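Local structure of actin-related protein 8 (Homo sapiens, 4FO0) at residues A[249-252]-A[257-260]; A[274-279]-A[481-486]; A[489-494]-A[498-503]; A[510-515]-A[547-552]. The protein binds ATP with low basal ATPase activity and cannot polymerize, and serves as a proposed core subunit of the INO80 chromatin remodeling complex. All coordinates share one frame; numbering follows the deposited sequence.

Interaction 1 (A[249-252]-A[257-260]); sequences CIVD and KTSV. With ATP (adenosine-5'-triphosphate), chain C.
The carboxylate of Asp-252 receives the ammonium group of Lys-257 over one face: NZ is 3.2 Å from OD1 and 4.0 Å from OD2, placed above the carboxylate plane. The salt bridge is correspondingly weak as a hydrogen bond, and a second weak bond from NZ reaches the carbonyl O of Asp-252. The two strands run antiparallel, their axes at 175°, with Asp-252 and Ser-259 as a hydrogen-bonded pair: N of Asp-252 to O of Ser-259 measures 2.9 Å, and N of Ser-259 to O of Asp-252 measures 3.0 Å. The other sheet face carries Val-251 beside Val-260. This is the phosphate-2 hairpin of the actin fold, and its turn points at the nucleotide. With CG of Lys-257 lodged between N and carbonyl carbon (chi1 71°) and further bends at chi2 and chi4, the chain curls back so that NZ lies 2.7 Å from ATP O1G, while its backbone N binds O3G at 2.8 Å. One lysine thus holds two gamma-phosphate oxygens, and its ammonium group, shared with Asp-252, probably offsets part of the phosphate's negative charge.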
loop_
_atom_site.group_PDB
_atom_site.type_symbol
_atom_site.label_atom_id
_atom_site.label_comp_id
_atom_site.label_asym_id
_atom_site.label_seq_id
_atom_site.Cartn_x
_atom_site.Cartn_y
_atom_site.Cartn_z
ATOM N N CYS A 249 2.658 -3.901 -18.174
ATOM C CA CYS A 249 2.949 -4.582 -16.925
ATOM C C CYS A 249 2.640 -3.611 -15.770
ATOM O O CYS A 249 3.114 -2.467 -15.765
ATOM C CB CYS A 249 4.407 -5.030 -16.903
ATOM S SG CYS A 249 4.908 -5.893 -15.396
ATOM N N ILE A 250 1.819 -4.052 -14.817
ATOM C CA ILE A 250 1.434 -3.218 -13.679
ATOM C C ILE A 250 2.096 -3.689 -12.408
ATOM O O ILE A 250 2.091 -4.883 -12.098
ATOM C CB ILE A 250 -0.060 -3.299 -13.371
ATOM C CG1 ILE A 250 -0.855 -3.308 -14.655
ATOM C CG2 ILE A 250 -0.474 -2.147 -12.429
ATOM C CD1 ILE A 250 -0.504 -2.145 -15.547
ATOM N N VAL A 251 2.626 -2.739 -11.653
ATOM C CA VAL A 251 3.215 -3.045 -10.360
ATOM C C VAL A 251 2.550 -2.154 -9.336
ATOM O O VAL A 251 2.628 -0.932 -9.440
ATOM C CB VAL A 251 4.723 -2.760 -10.336
ATOM C CG1 VAL A 251 5.283 -3.133 -8.991
ATOM C CG2 VAL A 251 5.427 -3.514 -11.450
ATOM N N ASP A 252 1.873 -2.748 -8.361
ATOM C CA ASP A 252 1.282 -1.938 -7.310
ATOM C C ASP A 252 2.074 -2.153 -6.031
ATOM O O ASP A 252 1.961 -3.206 -5.396
ATOM C CB ASP A 252 -0.196 -2.287 -7.117
ATOM C CG ASP A 252 -0.886 -1.414 -6.039
ATOM O OD1 ASP A 252 -0.208 -0.951 -5.091
ATOM O OD2 ASP A 252 -2.120 -1.196 -6.141
ATOM N N LYS A 257 1.798 -5.001 0.614
ATOM C CA LYS A 257 1.846 -6.014 -0.428
ATOM C C LYS A 257 2.299 -5.377 -1.702
ATOM O O LYS A 257 2.063 -4.192 -1.916
ATOM C CB LYS A 257 0.487 -6.694 -0.617
ATOM C CG LYS A 257 -0.569 -5.831 -1.256
ATOM C CD LYS A 257 -0.548 -5.957 -2.774
ATOM C CE LYS A 257 -1.343 -4.835 -3.432
ATOM N NZ LYS A 257 -0.719 -3.501 -3.193
ATOM N N THR A 258 2.969 -6.161 -2.536
ATOM C CA THR A 258 3.366 -5.716 -3.866
ATOM C C THR A 258 2.820 -6.657 -4.926
ATOM O O THR A 258 3.098 -7.848 -4.879
ATOM C CB THR A 258 4.868 -5.710 -4.006
ATOM O OG1 THR A 258 5.413 -4.744 -3.107
ATOM C CG2 THR A 258 5.262 -5.370 -5.441
ATOM N N SER A 259 2.038 -6.122 -5.867
ATOM C CA SER A 259 1.481 -6.922 -6.949
ATOM C C SER A 259 2.243 -6.670 -8.222
ATOM O O SER A 259 2.600 -5.530 -8.523
ATOM C CB SER A 259 0.020 -6.567 -7.208
ATOM O OG SER A 259 -0.821 -6.943 -6.134
ATOM N N VAL A 260 2.490 -7.743 -8.962
ATOM C CA VAL A 260 2.972 -7.653 -10.329
ATOM C C VAL A 260 2.043 -8.456 -11.238
ATOM O O VAL A 260 1.540 -9.518 -10.852
ATOM C CB VAL A 260 4.390 -8.209 -10.466
ATOM C CG1 VAL A 260 4.989 -7.800 -11.805
ATOM C CG2 VAL A 260 5.249 -7.687 -9.349
HETATM P PG ATP C . -1.498 -2.373 0.321
HETATM O O1G ATP C . -1.646 -2.003 -1.130
HETATM O O2G ATP C . -2.693 -3.059 0.936
HETATM O O3G ATP C . -0.182 -3.023 0.695
HETATM P PB ATP C . -2.192 0.421 0.711
HETATM O O1B ATP C . -2.668 0.942 2.041
HETATM O O2B ATP C . -3.083 0.340 -0.520
HETATM O O3B ATP C . -1.447 -0.958 1.068
HETATM P PA ATP C . -0.783 2.631 -0.418
HETATM O O1A ATP C . -1.628 3.607 0.360
HETATM O O2A ATP C . -0.928 2.465 -1.909
HETATM O O3A ATP C . -0.853 1.222 0.332
HETATM O "O5'" ATP C . 0.741 3.001 -0.119
HETATM C "C5'" ATP C . 1.113 3.184 1.237
HETATM C "C4'" ATP C . 2.618 3.247 1.310
HETATM O "O4'" ATP C . 3.041 4.324 0.488
HETATM C "C3'" ATP C . 3.131 3.539 2.710
HETATM O "O3'" ATP C . 4.168 2.611 3.046
HETATM C "C2'" ATP C . 3.693 4.936 2.612
HETATM O "O2'" ATP C . 4.803 5.151 3.472
HETATM C "C1'" ATP C . 4.115 4.965 1.165
HETATM N N9 ATP C . 4.362 6.343 0.717
HETATM C C8 ATP C . 3.450 7.320 0.615
HETATM N N7 ATP C . 4.025 8.467 0.182
HETATM C C5 ATP C . 5.328 8.219 0.000
HETATM C C6 ATP C . 6.498 8.999 -0.432
HETATM N N6 ATP C . 6.349 10.305 -0.772
HETATM N N1 ATP C . 7.696 8.359 -0.478
HETATM C C2 ATP C . 7.839 7.063 -0.139
HETATM N N3 ATP C . 6.807 6.297 0.276
HETATM C C4 ATP C . 5.553 6.812 0.360
#

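Interaction 2 (A[274-279]-A[481-486]); sequences LCLAYG and DKAILH
Leu-274 and Leu-276 both carry CG anti to the carbonyl carbon (chi1 -77° and -41°), and from these positions each sends its CD1 branch to Ala-483 on the facing helix. Leu-276 CD1 comes to 3.9 Å from Ala-483 CB, and Leu-274 CD1 to 4.2 Å from the same methyl carbon. The alanine methyl is therefore met by one branch of each leucine. Leu-274 CD1 also rests against the helix backbone, 3.4 Å from Ala-483 O. A helical turn later, His-486 closes on the same leucine, its side chain crossing that of Leu-274 at about a right angle with ND1 3.7 Å from CD1. In fold terms, this is a helix laid on one face of the six-stranded mixed sheet in the actin-type domain. Strand 274-276 and helix 481-486 run nearly antiparallel, at 169°, with axes 9.9 Å apart. No hydrogen bond crosses between the segments, so apolar contact carries the join. Neighbouring elements extend the layer: Val-260 of the next strand also touches Ala-483, and Thr-375 of strand 375-377 borders both leucines. The ring of Phe-473 also meets the imidazole of His-486, with planes about 35° apart.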
loop_
_atom_site.group_PDB
_atom_site.type_symbol
_atom_site.label_atom_id
_atom_site.label_comp_id
_atom_site.label_asym_id
_atom_site.label_seq_id
_atom_site.Cartn_x
_atom_site.Cartn_y
_atom_site.Cartn_z
ATOM N N LEU A 274 1.814 -12.160 -9.756
ATOM C CA LEU A 274 2.636 -12.392 -8.569
ATOM C C LEU A 274 2.191 -11.464 -7.470
ATOM O O LEU A 274 1.917 -10.286 -7.713
ATOM C CB LEU A 274 4.102 -12.103 -8.843
ATOM C CG LEU A 274 4.893 -13.150 -9.616
ATOM C CD1 LEU A 274 5.910 -12.462 -10.484
ATOM C CD2 LEU A 274 5.587 -14.076 -8.652
ATOM N N CYS A 275 2.113 -11.988 -6.258
ATOM C CA CYS A 275 1.978 -11.121 -5.115
ATOM C C CYS A 275 3.104 -11.357 -4.113
ATOM O O CYS A 275 3.363 -12.482 -3.693
ATOM C CB CYS A 275 0.601 -11.232 -4.467
ATOM S SG CYS A 275 0.285 -9.828 -3.353
ATOM N N LEU A 276 3.785 -10.275 -3.755
ATOM C CA LEU A 276 4.895 -10.344 -2.825
ATOM C C LEU A 276 4.439 -9.733 -1.518
ATOM O O LEU A 276 3.784 -8.686 -1.517
ATOM C CB LEU A 276 6.086 -9.568 -3.369
ATOM C CG LEU A 276 6.293 -9.781 -4.870
ATOM C CD1 LEU A 276 7.294 -8.777 -5.441
ATOM C CD2 LEU A 276 6.742 -11.212 -5.133
ATOM N N ALA A 277 4.791 -10.393 -0.419
ATOM C CA ALA A 277 4.385 -9.973 0.913
ATOM C C ALA A 277 5.307 -8.930 1.553
ATOM O O ALA A 277 5.767 -9.108 2.681
ATOM C CB ALA A 277 4.262 -11.183 1.831
ATOM N N TYR A 278 5.564 -7.839 0.848
ATOM C CA TYR A 278 6.267 -6.727 1.463
ATOM C C TYR A 278 5.932 -5.467 0.695
ATOM O O TYR A 278 5.472 -5.552 -0.438
ATOM C CB TYR A 278 7.766 -6.971 1.476
ATOM C CG TYR A 278 8.366 -7.080 0.094
ATOM C CD1 TYR A 278 8.612 -8.328 -0.492
ATOM C CD2 TYR A 278 8.687 -5.943 -0.627
ATOM C CE1 TYR A 278 9.159 -8.429 -1.743
ATOM C CE2 TYR A 278 9.240 -6.031 -1.894
ATOM C CZ TYR A 278 9.471 -7.273 -2.450
ATOM O OH TYR A 278 10.020 -7.345 -3.713
ATOM N N GLY A 279 6.133 -4.315 1.336
ATOM C CA GLY A 279 5.840 -3.019 0.744
ATOM C C GLY A 279 6.442 -1.875 1.547
ATOM O O GLY A 279 7.434 -2.052 2.258
ATOM N N ASP A 481 12.369 -6.077 -9.183
ATOM C CA ASP A 481 12.778 -6.186 -10.585
ATOM C C ASP A 481 12.751 -7.621 -11.144
ATOM O O ASP A 481 12.291 -7.847 -12.261
ATOM C CB ASP A 481 14.155 -5.541 -10.802
ATOM C CG ASP A 481 15.236 -6.093 -9.860
ATOM O OD1 ASP A 481 14.910 -6.781 -8.862
ATOM O OD2 ASP A 481 16.426 -5.816 -10.116
ATOM N N LYS A 482 13.252 -8.578 -10.369
ATOM C CA LYS A 482 13.162 -9.989 -10.719
ATOM C C LYS A 482 11.710 -10.436 -10.917
ATOM O O LYS A 482 11.409 -11.202 -11.836
ATOM C CB LYS A 482 13.816 -10.843 -9.630
ATOM C CG LYS A 482 15.288 -10.589 -9.467
ATOM C CD LYS A 482 15.918 -11.468 -8.391
ATOM C CE LYS A 482 17.359 -11.035 -8.090
ATOM N NZ LYS A 482 17.437 -9.624 -7.552
ATOM N N ALA A 483 10.823 -9.965 -10.043
ATOM C CA ALA A 483 9.406 -10.282 -10.136
ATOM C C ALA A 483 8.797 -9.719 -11.414
ATOM O O ALA A 483 8.041 -10.395 -12.110
ATOM C CB ALA A 483 8.678 -9.729 -8.954
ATOM N N ILE A 484 9.113 -8.469 -11.718
ATOM C CA ILE A 484 8.619 -7.876 -12.945
ATOM C C ILE A 484 9.046 -8.707 -14.139
ATOM O O ILE A 484 8.229 -9.048 -14.983
ATOM C CB ILE A 484 9.123 -6.451 -13.118
ATOM C CG1 ILE A 484 8.443 -5.552 -12.085
ATOM C CG2 ILE A 484 8.878 -5.959 -14.570
ATOM C CD1 ILE A 484 9.062 -4.194 -11.978
ATOM N N LEU A 485 10.335 -9.027 -14.197
ATOM C CA LEU A 485 10.890 -9.818 -15.285
ATOM C C LEU A 485 10.220 -11.187 -15.351
ATOM O O LEU A 485 9.676 -11.587 -16.377
ATOM C CB LEU A 485 12.398 -9.968 -15.102
ATOM C CG LEU A 485 13.176 -8.674 -15.350
ATOM C CD1 LEU A 485 14.666 -8.886 -15.191
ATOM C CD2 LEU A 485 12.857 -8.102 -16.714
ATOM N N HIS A 486 10.251 -11.896 -14.236
ATOM C CA HIS A 486 9.633 -13.206 -14.162
ATOM C C HIS A 486 8.186 -13.200 -14.651
ATOM O O HIS A 486 7.763 -14.088 -15.379
ATOM C CB HIS A 486 9.688 -13.728 -12.735
ATOM C CG HIS A 486 8.999 -15.038 -12.560
ATOM N ND1 HIS A 486 7.641 -15.140 -12.357
ATOM C CD2 HIS A 486 9.476 -16.305 -12.576
ATOM C CE1 HIS A 486 7.310 -16.414 -12.240
ATOM N NE2 HIS A 486 8.406 -17.142 -12.368
#

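Interaction 3 (A[489-494]-A[498-503]); sequences DCCSSD and KKMYSS
Between Cys-491, whose thiol touches Met-500, and Asp-494, whose carbonyl binds Lys-498, the chain makes the short loop linking helix 480-489 to helix 494-502. At its start Asp-489 pairs through OD1 with Lys-497 in a salt bridge, which ties the start of the loop to the first turn of helix 494-502. Next comes Cys-491, a buried residue whose side chain points toward the second helix. Its SG lies anti to the carbonyl carbon (chi1 -65°) and approaches CG of Met-500 at 4.0 Å, the side-chain contact of the two segments. Met-500, bent at chi2, also reaches Ile-488 of the first helix and Cys-262 of the sheet, which Cys-491 touches as well, so both side chains pack on strand 258-264. Ser-493 follows as the N-cap of the second helix, its OG accepting the backbone N of Thr-496. Asp-494 O then accepts from Lys-498 N, four residues on, over 3.0 Å, with an N-H...O angle of 160°. The same carbonyl oxygen is brushed by the root of the lysine side chain, as Lys-498 CB and CG each lie 3.7 Å from Asp-494 O.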
loop_
_atom_site.group_PDB
_atom_site.type_symbol
_atom_site.label_atom_id
_atom_site.label_comp_id
_atom_site.label_asym_id
_atom_site.label_seq_id
_atom_site.Cartn_x
_atom_site.Cartn_y
_atom_site.Cartn_z
ATOM N N ASP A 489 7.967 -12.754 -18.345
ATOM C CA ASP A 489 8.471 -13.971 -18.948
ATOM C C ASP A 489 7.418 -15.076 -18.989
ATOM O O ASP A 489 7.554 -16.059 -19.718
ATOM C CB ASP A 489 9.681 -14.458 -18.171
ATOM C CG ASP A 489 10.389 -15.576 -18.874
ATOM O OD1 ASP A 489 10.470 -15.528 -20.127
ATOM O OD2 ASP A 489 10.849 -16.500 -18.176
ATOM N N CYS A 490 6.372 -14.911 -18.197
ATOM C CA CYS A 490 5.290 -15.881 -18.141
ATOM C C CYS A 490 4.191 -15.587 -19.147
ATOM O O CYS A 490 3.233 -16.349 -19.250
ATOM C CB CYS A 490 4.684 -15.920 -16.747
ATOM S SG CYS A 490 5.756 -16.673 -15.557
ATOM N N CYS A 491 4.334 -14.529 -19.936
ATOM C CA CYS A 491 3.510 -14.375 -21.132
ATOM C C CYS A 491 3.795 -15.461 -22.165
ATOM O O CYS A 491 4.948 -15.781 -22.424
ATOM C CB CYS A 491 3.738 -13.005 -21.760
ATOM S SG CYS A 491 3.195 -11.620 -20.746
ATOM N N SER A 492 2.743 -16.043 -22.735
ATOM C CA SER A 492 2.894 -16.997 -23.834
ATOM C C SER A 492 3.420 -16.437 -25.159
ATOM O O SER A 492 4.321 -17.005 -25.764
ATOM C CB SER A 492 1.562 -17.697 -24.086
ATOM O OG SER A 492 0.515 -16.752 -24.176
ATOM N N SER A 493 2.863 -15.313 -25.590
ATOM C CA SER A 493 3.166 -14.748 -26.901
ATOM C C SER A 493 4.439 -13.947 -26.788
ATOM O O SER A 493 4.823 -13.592 -25.684
ATOM C CB SER A 493 2.025 -13.862 -27.387
ATOM O OG SER A 493 2.527 -12.670 -27.957
ATOM N N ASP A 494 5.111 -13.648 -27.893
ATOM C CA ASP A 494 6.280 -12.794 -27.729
ATOM C C ASP A 494 5.943 -11.363 -28.088
ATOM O O ASP A 494 6.680 -10.436 -27.750
ATOM C CB ASP A 494 7.449 -13.290 -28.576
ATOM C CG ASP A 494 8.101 -14.516 -27.990
ATOM O OD1 ASP A 494 7.405 -15.293 -27.294
ATOM O OD2 ASP A 494 9.315 -14.698 -28.217
ATOM N N LYS A 498 6.901 -8.122 -25.919
ATOM C CA LYS A 498 7.422 -6.875 -26.446
ATOM C C LYS A 498 6.652 -5.731 -25.801
ATOM O O LYS A 498 7.244 -4.774 -25.289
ATOM C CB LYS A 498 7.308 -6.817 -27.972
ATOM C CG LYS A 498 8.521 -7.367 -28.707
ATOM C CD LYS A 498 8.529 -6.945 -30.180
ATOM C CE LYS A 498 7.331 -7.513 -30.940
ATOM N NZ LYS A 498 7.233 -7.000 -32.344
ATOM N N LYS A 499 5.327 -5.849 -25.805
ATOM C CA LYS A 499 4.471 -4.804 -25.258
ATOM C C LYS A 499 4.722 -4.564 -23.774
ATOM O O LYS A 499 4.771 -3.421 -23.331
ATOM C CB LYS A 499 3.000 -5.125 -25.522
ATOM C CG LYS A 499 2.646 -5.123 -27.009
ATOM C CD LYS A 499 1.147 -5.004 -27.260
ATOM C CE LYS A 499 0.400 -6.285 -26.902
ATOM N NZ LYS A 499 -1.082 -6.082 -26.945
ATOM N N MET A 500 4.900 -5.647 -23.020
ATOM C CA MET A 500 5.132 -5.572 -21.579
ATOM C C MET A 500 6.475 -4.953 -21.194
ATOM O O MET A 500 6.516 -4.066 -20.339
ATOM C CB MET A 500 5.000 -6.953 -20.933
ATOM C CG MET A 500 3.638 -7.616 -21.147
ATOM S SD MET A 500 2.261 -6.497 -20.829
ATOM C CE MET A 500 0.854 -7.459 -21.359
ATOM N N TYR A 501 7.569 -5.417 -21.801
ATOM C CA TYR A 501 8.883 -4.834 -21.513
ATOM C C TYR A 501 8.858 -3.360 -21.850
ATOM O O TYR A 501 9.446 -2.552 -21.140
ATOM C CB TYR A 501 10.017 -5.487 -22.311
ATOM C CG TYR A 501 10.345 -6.908 -21.933
ATOM C CD1 TYR A 501 10.991 -7.207 -20.744
ATOM C CD2 TYR A 501 10.027 -7.957 -22.784
ATOM C CE1 TYR A 501 11.295 -8.526 -20.397
ATOM C CE2 TYR A 501 10.322 -9.271 -22.453
ATOM C CZ TYR A 501 10.958 -9.551 -21.259
ATOM O OH TYR A 501 11.243 -10.863 -20.943
ATOM N N SER A 502 8.096 -3.013 -22.846
ATOM C CA SER A 502 8.126 -1.689 -23.366
ATOM C C SER A 502 7.340 -0.740 -22.488
ATOM O O SER A 502 7.475 0.447 -22.575
ATOM C CB SER A 502 7.603 -1.728 -24.789
ATOM O OG SER A 502 6.527 -0.855 -24.971
ATOM N N SER A 503 6.511 -1.289 -21.633
ATOM C CA SER A 503 5.653 -0.492 -20.765
ATOM C C SER A 503 5.459 -1.101 -19.381
ATOM O O SER A 503 4.698 -2.057 -19.208
ATOM C CB SER A 503 4.290 -0.290 -21.428
ATOM O OG SER A 503 3.420 0.450 -20.593
#

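Interaction 4 (A[510-515]-A[547-552]); sequences GLMFHK and DMDPRL. With ATP (adenosine-5'-triphosphate), chain C.
Met-512 and Arg-551 cross at about a right angle, the thioether end of the methionine lying over one face of the guanidinium group. SD stands 3.7 Å from Arg-551 NE, and the terminal methyl CE is offset toward the rim of the same face. Against Pro-550 the methionine runs obliquely, with Met-512 CG 3.8 Å from Pro-550 CG. Asp-549 holds the guanidinium in this orientation: NE donates to OD1 over 2.9 Å at 162°, the oxygen using its syn lone pair and lying within the guanidinium plane, and a weak bond joins NH2 to OD2. The same OD1 takes the backbone N of Arg-551 from above the carboxylate plane at 3.2 Å, closing an Asx turn. Two N-H groups thus grip OD1; the backbone one steadies the carboxylate, while the NE bond and the weak NH2 bond restrain rotation of the guanidinium. The segment 510-515 continues the glycine-rich adenosine motif of the actin-type nucleotide-binding fold, and the base rests against it. Met-512 CB lies 3.6 Å from ATP C6, while its CE, turned by a bend at chi3 (49°), reaches to 3.8 Å from the amino nitrogen N6. Phe-513 meets the base with a ring face, over which ATP C2 sits 3.7 Å from CE1. Arg-551 comes near the imidazole side of the base, its NH1 3.8 Å from N7.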
loop_
_atom_site.group_PDB
_atom_site.type_symbol
_atom_site.label_atom_id
_atom_site.label_comp_id
_atom_site.label_asym_id
_atom_site.label_seq_id
_atom_site.Cartn_x
_atom_site.Cartn_y
_atom_site.Cartn_z
ATOM N N GLY A 510 4.029 2.816 -2.291
ATOM C CA GLY A 510 5.224 2.152 -1.794
ATOM C C GLY A 510 6.512 2.530 -2.500
ATOM O O GLY A 510 7.577 2.473 -1.905
ATOM N N LEU A 511 6.434 2.901 -3.773
ATOM C CA LEU A 511 7.656 3.223 -4.503
ATOM C C LEU A 511 7.706 4.700 -4.888
ATOM O O LEU A 511 8.231 5.063 -5.931
ATOM C CB LEU A 511 7.836 2.312 -5.725
ATOM C CG LEU A 511 9.278 2.052 -6.170
ATOM C CD1 LEU A 511 9.984 1.064 -5.239
ATOM C CD2 LEU A 511 9.302 1.542 -7.587
ATOM N N MET A 512 7.186 5.555 -4.014
ATOM C CA MET A 512 7.151 6.979 -4.300
ATOM C C MET A 512 8.437 7.736 -3.954
ATOM O O MET A 512 8.405 8.905 -3.593
ATOM C CB MET A 512 5.905 7.618 -3.685
ATOM C CG MET A 512 4.689 7.511 -4.613
ATOM S SD MET A 512 3.146 8.175 -3.960
ATOM C CE MET A 512 3.646 9.784 -3.354
ATOM N N PHE A 513 9.571 7.072 -4.118
ATOM C CA PHE A 513 10.863 7.690 -3.850
ATOM C C PHE A 513 11.414 8.483 -5.024
ATOM O O PHE A 513 11.206 8.148 -6.185
ATOM C CB PHE A 513 11.880 6.636 -3.470
ATOM C CG PHE A 513 11.429 5.754 -2.377
ATOM C CD1 PHE A 513 11.524 6.167 -1.065
ATOM C CD2 PHE A 513 10.907 4.504 -2.656
ATOM C CE1 PHE A 513 11.109 5.344 -0.039
ATOM C CE2 PHE A 513 10.497 3.678 -1.640
ATOM C CZ PHE A 513 10.596 4.098 -0.322
ATOM N N HIS A 514 12.147 9.530 -4.692
ATOM C CA HIS A 514 12.805 10.362 -5.675
ATOM C C HIS A 514 13.738 9.506 -6.550
ATOM O O HIS A 514 14.535 8.705 -6.034
ATOM C CB HIS A 514 13.551 11.475 -4.931
ATOM C CG HIS A 514 14.225 12.461 -5.824
ATOM N ND1 HIS A 514 15.596 12.513 -5.972
ATOM C CD2 HIS A 514 13.722 13.444 -6.607
ATOM C CE1 HIS A 514 15.906 13.484 -6.813
ATOM N NE2 HIS A 514 14.788 14.062 -7.215
ATOM N N LYS A 515 13.607 9.667 -7.868
ATOM C CA LYS A 515 14.393 8.928 -8.869
ATOM C C LYS A 515 13.979 7.465 -9.026
ATOM O O LYS A 515 14.679 6.670 -9.658
ATOM C CB LYS A 515 15.898 9.009 -8.587
ATOM C CG LYS A 515 16.483 10.393 -8.771
ATOM C CD LYS A 515 16.135 10.945 -10.130
ATOM C CE LYS A 515 16.910 12.230 -10.431
ATOM N NZ LYS A 515 16.656 12.753 -11.816
ATOM N N ASP A 547 0.737 12.779 -14.883
ATOM C CA ASP A 547 1.216 13.403 -13.663
ATOM C C ASP A 547 0.277 13.246 -12.473
ATOM O O ASP A 547 0.115 14.183 -11.700
ATOM C CB ASP A 547 1.503 14.881 -13.899
ATOM C CG ASP A 547 2.081 15.555 -12.680
ATOM O OD1 ASP A 547 3.313 15.497 -12.492
ATOM O OD2 ASP A 547 1.303 16.141 -11.903
ATOM N N MET A 548 -0.333 12.077 -12.306
ATOM C CA MET A 548 -1.232 11.894 -11.163
ATOM C C MET A 548 -0.541 11.246 -9.964
ATOM O O MET A 548 0.618 10.826 -10.035
ATOM C CB MET A 548 -2.473 11.096 -11.553
ATOM C CG MET A 548 -2.642 10.914 -13.053
ATOM S SD MET A 548 -4.007 9.815 -13.486
ATOM C CE MET A 548 -5.394 10.848 -13.011
ATOM N N ASP A 549 -1.268 11.204 -8.854
ATOM C CA ASP A 549 -0.829 10.571 -7.618
ATOM C C ASP A 549 -0.883 9.052 -7.841
ATOM O O ASP A 549 -1.939 8.506 -8.152
ATOM C CB ASP A 549 -1.778 11.016 -6.496
ATOM C CG ASP A 549 -1.306 10.623 -5.102
ATOM O OD1 ASP A 549 -0.425 9.752 -4.966
ATOM O OD2 ASP A 549 -1.857 11.179 -4.124
ATOM N N PRO A 550 0.266 8.365 -7.719
ATOM C CA PRO A 550 0.299 6.911 -7.938
ATOM C C PRO A 550 -0.653 6.167 -7.000
ATOM O O PRO A 550 -1.143 5.078 -7.305
ATOM C CB PRO A 550 1.747 6.538 -7.616
ATOM C CG PRO A 550 2.522 7.808 -7.749
ATOM C CD PRO A 550 1.598 8.926 -7.429
ATOM N N ARG A 551 -0.915 6.756 -5.846
ATOM C CA ARG A 551 -1.843 6.144 -4.912
ATOM C C ARG A 551 -3.270 6.118 -5.411
ATOM O O ARG A 551 -4.053 5.286 -4.970
ATOM C CB ARG A 551 -1.765 6.842 -3.565
ATOM C CG ARG A 551 -0.496 6.484 -2.832
ATOM C CD ARG A 551 -0.228 7.441 -1.736
ATOM N NE ARG A 551 -0.122 8.788 -2.262
ATOM C CZ ARG A 551 0.185 9.838 -1.523
ATOM N NH1 ARG A 551 0.412 9.686 -0.224
ATOM N NH2 ARG A 551 0.258 11.033 -2.082
ATOM N N LEU A 552 -3.609 7.020 -6.331
ATOM C CA LEU A 552 -5.001 7.179 -6.766
ATOM C C LEU A 552 -5.338 6.628 -8.152
ATOM O O LEU A 552 -6.508 6.624 -8.539
ATOM C CB LEU A 552 -5.404 8.642 -6.703
ATOM C CG LEU A 552 -5.110 9.328 -5.372
ATOM C CD1 LEU A 552 -5.386 10.817 -5.489
ATOM C CD2 LEU A 552 -5.934 8.710 -4.257
HETATM P PG ATP C . -1.498 -2.373 0.321
HETATM O O1G ATP C . -1.646 -2.003 -1.130
HETATM O O2G ATP C . -2.693 -3.059 0.936
HETATM O O3G ATP C . -0.182 -3.023 0.695
HETATM P PB ATP C . -2.192 0.421 0.711
HETATM O O1B ATP C . -2.668 0.942 2.041
HETATM O O2B ATP C . -3.083 0.340 -0.520
HETATM O O3B ATP C . -1.447 -0.958 1.068
HETATM P PA ATP C . -0.783 2.631 -0.418
HETATM O O1A ATP C . -1.628 3.607 0.360
HETATM O O2A ATP C . -0.928 2.465 -1.909
HETATM O O3A ATP C . -0.853 1.222 0.332
HETATM O "O5'" ATP C . 0.741 3.001 -0.119
HETATM C "C5'" ATP C . 1.113 3.184 1.237
HETATM C "C4'" ATP C . 2.618 3.247 1.310
HETATM O "O4'" ATP C . 3.041 4.324 0.488
HETATM C "C3'" ATP C . 3.131 3.539 2.710
HETATM O "O3'" ATP C . 4.168 2.611 3.046
HETATM C "C2'" ATP C . 3.693 4.936 2.612
HETATM O "O2'" ATP C . 4.803 5.151 3.472
HETATM C "C1'" ATP C . 4.115 4.965 1.165
HETATM N N9 ATP C . 4.362 6.343 0.717
HETATM C C8 ATP C . 3.450 7.320 0.615
HETATM N N7 ATP C . 4.025 8.467 0.182
HETATM C C5 ATP C . 5.328 8.219 0.000
HETATM C C6 ATP C . 6.498 8.999 -0.432
HETATM N N6 ATP C . 6.349 10.305 -0.772
HETATM N N1 ATP C . 7.696 8.359 -0.478
HETATM C C2 ATP C . 7.839 7.063 -0.139
HETATM N N3 ATP C . 6.807 6.297 0.276
HETATM C C4 ATP C . 5.553 6.812 0.360
#

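Interactions 1 and 4 meet ATP at different ends, the first at the gamma-phosphate and the second at the base; their centres are 13 Å apart and their nearest atoms about 6 Å, so the nucleotide itself joins them. Interaction 2 continues the sheet of interaction 1, with Thr-258 O 2.8 Å from Leu-276 N in a probable hydrogen bond, and Val-251 CG2 packs at 3.7 Å against Ile-484 CG1 of the helix. Interaction 3 lies away from the nucleotide, about 24 Å from interaction 4 between centres, yet it abuts the other end of the hairpin strand: Cys-249 N and Ser-503 O are 2.9 Å apart. Leu-485 and Tyr-501 link interactions 2 and 3.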